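Local coordinates for putative hemin storage protein (Bordetella bronchiseptica, PDB 6AU1) that cleaves deacetylated poly-beta-1,6-N-acetyl-D-glucosamine, a biofilm polysaccharide, through the glycoside hydrolase domain that makes up this chain, at residues A[14-19]-A[337-342]. Numbering follows the deposited sequence.
Sequences LDYIYD and DDFIAN. With SO4 (sulfate ion), chain C.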
ATOM      1  N   LEU A  14       4.962  -5.130  11.051  1.00 13.61           N
ATOM      2  CA  LEU A  14       4.848  -5.246  12.508  1.00 10.60           C
ATOM      3  C   LEU A  14       4.422  -6.665  12.887  1.00 12.48           C
ATOM      4  O   LEU A  14       4.619  -7.091  14.030  1.00 14.67           O
ATOM      5  CB  LEU A  14       3.856  -4.236  13.072  1.00 12.47           C
ATOM      6  CG  LEU A  14       4.492  -3.125  13.912  1.00 19.32           C
ATOM      7  CD1 LEU A  14       5.579  -2.475  13.129  1.00 25.06           C
ATOM      8  CD2 LEU A  14       3.483  -2.088  14.372  1.00 15.65           C
ATOM      9  N   ASP A  15       3.808  -7.387  11.947  1.00 12.06           N
ATOM     10  CA  ASP A  15       3.478  -8.792  12.181  1.00 14.27           C
ATOM     11  C   ASP A  15       4.746  -9.619  12.450  1.00 17.06           C
ATOM     12  O   ASP A  15       4.678 -10.664  13.084  1.00 19.09           O
ATOM     13  CB  ASP A  15       2.709  -9.397  10.993  1.00 14.65           C
ATOM     14  CG  ASP A  15       1.327  -8.787  10.809  1.00 16.64           C
ATOM     15  OD1 ASP A  15       0.739  -8.308  11.804  1.00 17.29           O
ATOM     16  OD2 ASP A  15       0.821  -8.804   9.665  1.00 18.75           O
ATOM     17  N   TYR A  16       5.896  -9.147  11.966  1.00 14.24           N
ATOM     18  CA  TYR A  16       7.165  -9.839  12.208  1.00 16.09           C
ATOM     19  C   TYR A  16       7.759  -9.471  13.570  1.00 16.63           C
ATOM     20  O   TYR A  16       8.548 -10.233  14.136  1.00 17.84           O
ATOM     21  CB  TYR A  16       8.207  -9.505  11.131  1.00 16.19           C
ATOM     22  CG  TYR A  16       8.085 -10.181   9.772  1.00 17.80           C
ATOM     23  CD1 TYR A  16       6.939 -10.871   9.383  1.00 17.76           C
ATOM     24  CD2 TYR A  16       9.147 -10.109   8.862  1.00 18.67           C
ATOM     25  CE1 TYR A  16       6.853 -11.464   8.125  1.00 18.29           C
ATOM     26  CE2 TYR A  16       9.068 -10.709   7.604  1.00 16.40           C
ATOM     27  CZ  TYR A  16       7.925 -11.376   7.242  1.00 16.51           C
ATOM     28  OH  TYR A  16       7.865 -11.962   5.991  1.00 21.94           O
ATOM     29  N   ILE A  17       7.407  -8.291  14.067  1.00 14.66           N
ATOM     30  CA  ILE A  17       7.910  -7.809  15.359  1.00 15.24           C
ATOM     31  C   ILE A  17       7.094  -8.382  16.513  1.00 17.19           C
ATOM     32  O   ILE A  17       7.649  -8.808  17.541  1.00 14.89           O
ATOM     33  CB  ILE A  17       7.867  -6.267  15.439  1.00 14.79           C
ATOM     34  CG1 ILE A  17       8.683  -5.651  14.293  1.00 20.24           C
ATOM     35  CG2 ILE A  17       8.320  -5.771  16.833  1.00 16.57           C
ATOM     36  CD1 ILE A  17       8.584  -4.139  14.204  1.00 23.19           C
ATOM     37  N   TYR A  18       5.772  -8.362  16.350  1.00 14.65           N
ATOM     38  CA  TYR A  18       4.849  -8.800  17.404  1.00 13.48           C
ATOM     39  C   TYR A  18       5.205 -10.164  17.986  1.00 14.88           C
ATOM     40  O   TYR A  18       5.534 -11.090  17.245  1.00 16.88           O
ATOM     41  CB  TYR A  18       3.402  -8.858  16.872  1.00 15.35           C
ATOM     42  CG  TYR A  18       2.469  -9.449  17.909  1.00 15.47           C
ATOM     43  CD1 TYR A  18       2.049  -8.693  18.989  1.00 17.71           C
ATOM     44  CD2 TYR A  18       2.060 -10.777  17.839  1.00 16.40           C
ATOM     45  CE1 TYR A  18       1.223  -9.228  19.968  1.00 21.36           C
ATOM     46  CE2 TYR A  18       1.230 -11.324  18.816  1.00 17.71           C
ATOM     47  CZ  TYR A  18       0.817 -10.543  19.875  1.00 20.27           C
ATOM     48  OH  TYR A  18      -0.003 -11.068  20.856  1.00 21.19           O
ATOM     49  N   ASP A  19       5.130 -10.284  19.310  1.00 15.38           N
ATOM     50  CA  ASP A  19       5.221 -11.586  19.966  1.00 17.55           C
ATOM     51  C   ASP A  19       4.449 -11.523  21.278  1.00 17.80           C
ATOM     52  O   ASP A  19       4.505 -10.515  21.986  1.00 17.94           O
ATOM     53  CB  ASP A  19       6.684 -11.991  20.212  1.00 17.96           C
ATOM     54  CG  ASP A  19       6.839 -13.477  20.509  1.00 21.41           C
ATOM     55  OD1 ASP A  19       6.478 -13.915  21.619  1.00 21.19           O
ATOM     56  OD2 ASP A  19       7.328 -14.215  19.633  1.00 24.43           O
ATOM     57  N   ASP A 337      11.345  -6.815   5.135  1.00 17.95           N
ATOM     58  CA  ASP A 337      12.604  -7.016   5.833  1.00 15.38           C
ATOM     59  C   ASP A 337      12.441  -8.158   6.827  1.00 14.59           C
ATOM     60  O   ASP A 337      11.641  -8.073   7.772  1.00 17.66           O
ATOM     61  CB  ASP A 337      13.054  -5.745   6.538  1.00 18.49           C
ATOM     62  CG  ASP A 337      14.506  -5.817   6.958  1.00 17.61           C
ATOM     63  OD1 ASP A 337      15.362  -5.803   6.054  1.00 19.68           O
ATOM     64  OD2 ASP A 337      14.779  -5.941   8.168  1.00 20.36           O
ATOM     65  N   ASP A 338      13.176  -9.243   6.599  1.00 15.37           N
ATOM     66  CA  ASP A 338      13.149 -10.379   7.517  1.00 17.22           C
ATOM     67  C   ASP A 338      14.306 -10.210   8.486  1.00 21.60           C
ATOM     68  O   ASP A 338      15.350 -10.860   8.351  1.00 23.61           O
ATOM     69  CB  ASP A 338      13.249 -11.700   6.743  1.00 18.03           C
ATOM     70  CG  ASP A 338      12.989 -12.923   7.607  1.00 28.78           C
ATOM     71  OD1 ASP A 338      12.827 -12.796   8.840  1.00 26.16           O
ATOM     72  OD2 ASP A 338      12.971 -14.034   7.037  1.00 27.38           O
ATOM     73  N   PHE A 339      14.128  -9.313   9.451  1.00 19.96           N
ATOM     74  CA  PHE A 339      15.239  -8.906  10.312  1.00 22.21           C
ATOM     75  C   PHE A 339      15.720 -10.018  11.239  1.00 28.26           C
ATOM     76  O   PHE A 339      16.884 -10.031  11.643  1.00 36.23           O
ATOM     77  CB  PHE A 339      14.853  -7.664  11.128  1.00 21.09           C
ATOM     78  CG  PHE A 339      13.459  -7.705  11.670  1.00 22.58           C
ATOM     79  CD1 PHE A 339      13.200  -8.296  12.893  1.00 25.83           C
ATOM     80  CD2 PHE A 339      12.400  -7.163  10.946  1.00 21.81           C
ATOM     81  CE1 PHE A 339      11.919  -8.350  13.396  1.00 28.36           C
ATOM     82  CE2 PHE A 339      11.111  -7.217  11.451  1.00 21.30           C
ATOM     83  CZ  PHE A 339      10.879  -7.806  12.677  1.00 22.02           C
ATOM     84  N   ILE A 340      14.847 -10.960  11.572  1.00 25.26           N
ATOM     85  CA  ILE A 340      15.254 -12.059  12.439  1.00 29.62           C
ATOM     86  C   ILE A 340      16.170 -13.048  11.705  1.00 33.60           C
ATOM     87  O   ILE A 340      17.102 -13.600  12.293  1.00 34.51           O
ATOM     88  CB  ILE A 340      14.032 -12.800  13.007  1.00 34.25           C
ATOM     89  CG1 ILE A 340      13.157 -11.833  13.808  1.00 40.11           C
ATOM     90  CG2 ILE A 340      14.466 -13.962  13.890  1.00 37.35           C
ATOM     91  CD1 ILE A 340      12.068 -12.510  14.611  1.00 48.59           C
ATOM     92  N   ALA A 341      15.921 -13.262  10.418  1.00 29.62           N
ATOM     93  CA  ALA A 341      16.745 -14.195   9.644  1.00 33.50           C
ATOM     94  C   ALA A 341      17.859 -13.479   8.882  1.00 32.67           C
ATOM     95  O   ALA A 341      18.560 -14.094   8.075  1.00 28.52           O
ATOM     96  CB  ALA A 341      15.880 -14.986   8.678  1.00 35.08           C
ATOM     97  N   ASN A 342      18.010 -12.183   9.144  1.00 30.05           N
ATOM     98  CA  ASN A 342      18.996 -11.349   8.465  1.00 32.00           C
ATOM     99  C   ASN A 342      18.850 -11.412   6.956  1.00 32.02           C
ATOM    100  O   ASN A 342      19.831 -11.565   6.224  1.00 38.58           O
ATOM    101  CB  ASN A 342      20.415 -11.752   8.876  1.00 37.15           C
ATOM    102  CG  ASN A 342      20.649 -11.602  10.365  1.00 51.67           C
ATOM    103  OD1 ASN A 342      21.069 -12.544  11.040  1.00 58.10           O
ATOM    104  ND2 ASN A 342      20.361 -10.416  10.891  1.00 56.22           N
TER
HETATM  105  S   SO4 C 701      -2.265 -13.126  19.092  1.00 35.40           S
HETATM  106  O1  SO4 C 701      -2.628 -11.731  18.849  1.00 30.24           O
HETATM  107  O2  SO4 C 701      -1.811 -13.743  17.848  1.00 37.50           O
HETATM  108  O3  SO4 C 701      -3.447 -13.847  19.583  1.00 36.72           O
HETATM  109  O4  SO4 C 701      -1.195 -13.205  20.080  1.00 30.12           O
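F339 points the far end of its ring between the side chains of Y16 and I17. Its CZ lies 3.5 Å from Y16 CB and also 3.5 Å from I17 CG1, the I17 and F339 side chains crossing at about a right angle. The CB bond of F339 does not aim at 14-19; with CG between the backbone N and the carbonyl carbon (chi1 42°), the ring end comes nearer to it. I17 N and D337 OD2 lie in plane at the F339 ring edge. Y16 turns its CD2–CE2 edge to 337-342: CD2 is 3.4 Å from D337 O and CE2 4.1 Å from D338 CA, both near the ring plane, as is F339 CE2. I340 adds a lighter touch, CD1 to Y16 O at 4.2 Å. D337 OD1 forms a hydrogen bond with Y334 OH and a salt bridge with R35 NH2. Helix 22-39 backs the contact, R35 touching F339 and N28 touching I340. Separately, Y18 OH donates a 2.6 Å hydrogen bond to sulfate O4; R71 NH2 also hydrogen-bonds the ion, probably from the crystallisation liquor. The contact packs together two beta-to-alpha connections, at the C-terminal ends of parallel neighbours 8-12 and 332-335, where these strands close the (beta/alpha)8 (TIM) barrel.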